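Local coordinates for relaxosome protein TraM (Escherichia coli, PDB 4QPO) that binds plasmid DNA as part of the relaxosome, represses transcription and supports conjugative transfer of the F plasmid, working as a homotetramer, at the interface of chains A and B. Numbering follows the deposited sequence. Chains: chain A/B, Relaxosome protein TraM.

The interface of chains A and B. Residues chain A 5-7, 11, 34, 38, 41-42; chain B 1, 3, 39, 42-43.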
ATOM      1  N   LEU A   5     -13.140  16.326   0.275  1.00 47.95           N
ATOM      2  CA  LEU A   5     -13.109  14.915   0.640  1.00 43.99           C
ATOM      3  C   LEU A   5     -13.826  14.690   1.952  1.00 40.69           C
ATOM      4  O   LEU A   5     -13.760  15.505   2.860  1.00 41.15           O
ATOM      5  CB  LEU A   5     -11.670  14.388   0.758  1.00 43.01           C
ATOM      6  CG  LEU A   5     -10.814  14.509  -0.497  1.00 46.33           C
ATOM      7  CD1 LEU A   5      -9.641  13.557  -0.394  1.00 46.33           C
ATOM      8  CD2 LEU A   5     -11.676  14.179  -1.701  1.00 47.62           C
ATOM      9  N   TYR A   6     -14.496  13.554   2.028  1.00 39.03           N
ATOM     10  CA  TYR A   6     -14.986  13.036   3.283  1.00 39.31           C
ATOM     11  C   TYR A   6     -13.989  11.999   3.791  1.00 42.93           C
ATOM     12  O   TYR A   6     -13.609  11.085   3.055  1.00 42.80           O
ATOM     13  CB  TYR A   6     -16.374  12.428   3.101  1.00 39.25           C
ATOM     14  CG  TYR A   6     -17.425  13.485   2.896  1.00 43.58           C
ATOM     15  CD1 TYR A   6     -17.989  14.161   3.978  1.00 47.51           C
ATOM     16  CD2 TYR A   6     -17.842  13.828   1.622  1.00 45.74           C
ATOM     17  CE1 TYR A   6     -18.971  15.163   3.780  1.00 49.14           C
ATOM     18  CE2 TYR A   6     -18.795  14.829   1.408  1.00 49.09           C
ATOM     19  CZ  TYR A   6     -19.361  15.485   2.489  1.00 52.52           C
ATOM     20  OH  TYR A   6     -20.311  16.460   2.252  1.00 55.69           O
ATOM     21  N   ILE A   7     -13.533  12.143   5.028  1.00 43.18           N
ATOM     22  CA  ILE A   7     -12.727  11.083   5.607  1.00 45.85           C
ATOM     23  C   ILE A   7     -13.261  10.718   6.986  1.00 48.38           C
ATOM     24  O   ILE A   7     -13.803  11.561   7.693  1.00 52.41           O
ATOM     25  CB  ILE A   7     -11.232  11.461   5.708  1.00 46.57           C
ATOM     26  CG1 ILE A   7     -11.015  12.611   6.691  1.00 51.01           C
ATOM     27  CG2 ILE A   7     -10.661  11.778   4.327  1.00 45.50           C
ATOM     28  CD1 ILE A   7      -9.549  12.894   6.985  1.00 51.77           C
ATOM     29  N   ALA A  11      -9.581   8.007  10.241  1.00 64.24           N
ATOM     30  CA  ALA A  11      -8.585   8.512   9.300  1.00 61.84           C
ATOM     31  C   ALA A  11      -8.069   9.871   9.748  1.00 64.72           C
ATOM     32  O   ALA A  11      -6.865  10.092   9.820  1.00 63.68           O
ATOM     33  CB  ALA A  11      -9.165   8.601   7.896  1.00 56.37           C
ATOM     34  N   PHE A  34      -1.584  19.682   8.367  1.00 66.44           N
ATOM     35  CA  PHE A  34      -2.547  18.631   8.101  1.00 60.93           C
ATOM     36  C   PHE A  34      -2.690  18.417   6.593  1.00 55.59           C
ATOM     37  O   PHE A  34      -2.612  17.285   6.097  1.00 51.72           O
ATOM     38  CB  PHE A  34      -3.904  18.962   8.730  1.00 62.51           C
ATOM     39  CG  PHE A  34      -4.931  17.874   8.555  1.00 61.18           C
ATOM     40  CD1 PHE A  34      -5.718  17.816   7.414  1.00 59.16           C
ATOM     41  CD2 PHE A  34      -5.107  16.903   9.525  1.00 62.17           C
ATOM     42  CE1 PHE A  34      -6.659  16.811   7.256  1.00 57.03           C
ATOM     43  CE2 PHE A  34      -6.048  15.899   9.363  1.00 58.13           C
ATOM     44  CZ  PHE A  34      -6.819  15.855   8.231  1.00 56.83           C
ATOM     45  N   ALA A  38      -2.025  15.155   4.321  1.00 52.05           N
ATOM     46  CA  ALA A  38      -3.176  14.594   3.635  1.00 47.10           C
ATOM     47  C   ALA A  38      -2.937  14.503   2.134  1.00 49.53           C
ATOM     48  O   ALA A  38      -3.241  13.502   1.504  1.00 50.43           O
ATOM     49  CB  ALA A  38      -4.419  15.440   3.918  1.00 46.28           C
ATOM     50  N   LEU A  41      -0.490  11.864   1.321  1.00 42.70           N
ATOM     51  CA  LEU A  41      -1.035  10.526   1.447  1.00 43.51           C
ATOM     52  C   LEU A  41      -1.929  10.167   0.262  1.00 44.17           C
ATOM     53  O   LEU A  41      -1.994   8.994  -0.142  1.00 44.89           O
ATOM     54  CB  LEU A  41      -1.799  10.387   2.755  1.00 44.63           C
ATOM     55  CG  LEU A  41      -0.958  10.297   4.022  1.00 48.50           C
ATOM     56  CD1 LEU A  41      -1.872  10.413   5.201  1.00 49.57           C
ATOM     57  CD2 LEU A  41      -0.180   8.977   4.064  1.00 50.16           C
ATOM     58  N   LEU A  42      -2.580  11.178  -0.308  1.00 40.93           N
ATOM     59  CA  LEU A  42      -3.469  10.992  -1.450  1.00 38.21           C
ATOM     60  C   LEU A  42      -2.664  10.686  -2.712  1.00 40.60           C
ATOM     61  O   LEU A  42      -3.050   9.837  -3.528  1.00 41.31           O
ATOM     62  CB  LEU A  42      -4.345  12.239  -1.660  1.00 38.81           C
ATOM     63  CG  LEU A  42      -5.218  12.348  -2.921  1.00 40.62           C
ATOM     64  CD1 LEU A  42      -6.086  11.142  -3.123  1.00 38.85           C
ATOM     65  CD2 LEU A  42      -6.080  13.560  -2.808  1.00 43.70           C
TER
ATOM     66  N   ALA B   1     -15.494  13.360   8.671  1.00 73.92           N
ATOM     67  CA  ALA B   1     -14.924  14.706   8.553  1.00 79.34           C
ATOM     68  C   ALA B   1     -14.809  15.159   7.090  1.00 74.14           C
ATOM     69  O   ALA B   1     -14.331  14.425   6.232  1.00 65.57           O
ATOM     70  CB  ALA B   1     -13.556  14.761   9.233  1.00 77.10           C
ATOM     71  N   VAL B   3     -13.001  17.434   4.290  1.00 61.80           N
ATOM     72  CA  VAL B   3     -11.636  17.954   4.169  1.00 58.89           C
ATOM     73  C   VAL B   3     -11.417  18.672   2.837  1.00 56.70           C
ATOM     74  O   VAL B   3     -11.648  18.083   1.782  1.00 55.50           O
ATOM     75  CB  VAL B   3     -10.602  16.797   4.312  1.00 74.06           C
ATOM     76  CG1 VAL B   3      -9.202  17.253   3.965  1.00 72.05           C
ATOM     77  CG2 VAL B   3     -10.655  16.209   5.731  1.00 79.96           C
ATOM     78  N   SER B  39     -11.138  10.010  -1.651  1.00 35.37           N
ATOM     79  CA  SER B  39     -11.131   9.590  -0.254  1.00 39.10           C
ATOM     80  C   SER B  39     -10.565   8.187  -0.092  1.00 37.12           C
ATOM     81  O   SER B  39      -9.822   7.935   0.843  1.00 39.55           O
ATOM     82  CB  SER B  39     -12.526   9.640   0.343  1.00 41.59           C
ATOM     83  OG  SER B  39     -12.941  10.980   0.479  1.00 44.79           O
ATOM     84  N   LEU B  42      -6.802   8.379  -0.439  1.00 35.43           N
ATOM     85  CA  LEU B  42      -6.196   8.932   0.760  1.00 41.81           C
ATOM     86  C   LEU B  42      -6.095   7.856   1.854  1.00 40.89           C
ATOM     87  O   LEU B  42      -5.052   7.718   2.483  1.00 42.51           O
ATOM     88  CB  LEU B  42      -6.994  10.146   1.256  1.00 42.31           C
ATOM     89  CG  LEU B  42      -6.589  10.702   2.628  1.00 51.04           C
ATOM     90  CD1 LEU B  42      -5.131  11.025   2.656  1.00 55.00           C
ATOM     91  CD2 LEU B  42      -7.380  11.963   2.968  1.00 52.57           C
ATOM     92  N   GLU B  43      -7.172   7.100   2.068  1.00 39.62           N
ATOM     93  CA  GLU B  43      -7.148   5.963   2.998  1.00 42.39           C
ATOM     94  C   GLU B  43      -6.109   4.911   2.593  1.00 39.77           C
ATOM     95  O   GLU B  43      -5.450   4.325   3.458  1.00 38.65           O
ATOM     96  CB  GLU B  43      -8.521   5.292   3.088  1.00 48.27           C
ATOM     97  CG  GLU B  43      -9.643   6.156   3.660  1.00 55.03           C
ATOM     98  CD  GLU B  43     -10.003   5.800   5.099  1.00 66.41           C
ATOM     99  OE1 GLU B  43      -9.445   4.808   5.639  1.00 69.09           O
ATOM    100  OE2 GLU B  43     -10.844   6.524   5.700  1.00 69.70           O
TER
HETATM  101  O   HOH W   1     -15.174  12.245  -0.089  1.00 51.37           O
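A:Leu5 and B:Val3 pair as an antiparallel beta bridge, each backbone N–H donating to the other's carbonyl, and the pairing runs on to A:Ile7 and B:Ala1, where A:Ile7 N meets B:Ala1 O at 2.7 Å and the B:Ala1 amino terminus gives a bond to A:Ile7 O. Between these pairs the N–H and C=O of A:Tyr6 face away from the B strand, towards helix 34-49 of chain B. There the B:Ser39 hydroxyl OG, set anti to its own carbonyl carbon (chi1 -70°), donates to A:Tyr6 O at 2.7 Å, tilted 28° from the carbonyl plane. OG and A:Tyr6 N also share a water, so the serine holds the carbonyl directly and the N–H through water. A:Ile7, with CG1 between the backbone N and the carbonyl carbon (chi1 66°), spreads its branches between two partners: CD1 packs against B:Val3 CG2 at 3.7 Å, while CG2 turns to B:Leu42 CD2 at 3.6 Å. B:Val3 CG1 lies loosely beside CE1 of the A:Phe34 ring. B:Leu42 works as a fork: while CD2 meets the isoleucine, CD1 reaches the other way, pressed tightly on A:Leu41 CB at 3.4 Å, close to A:Ala38 O. The B:Glu43 carboxylate OE2 lies 3.5 Å from the A:Ala11 methyl CB, a van der Waals contact. The patch thus joins the intermolecular strand pair to helices 34-52 of chain A and 34-49 of chain B, which cross at A:Leu42 and B:Leu42, their CA atoms 4.1 Å apart, in the ribbon-helix-helix dimer, the DNA-binding N-terminal domain of TraM.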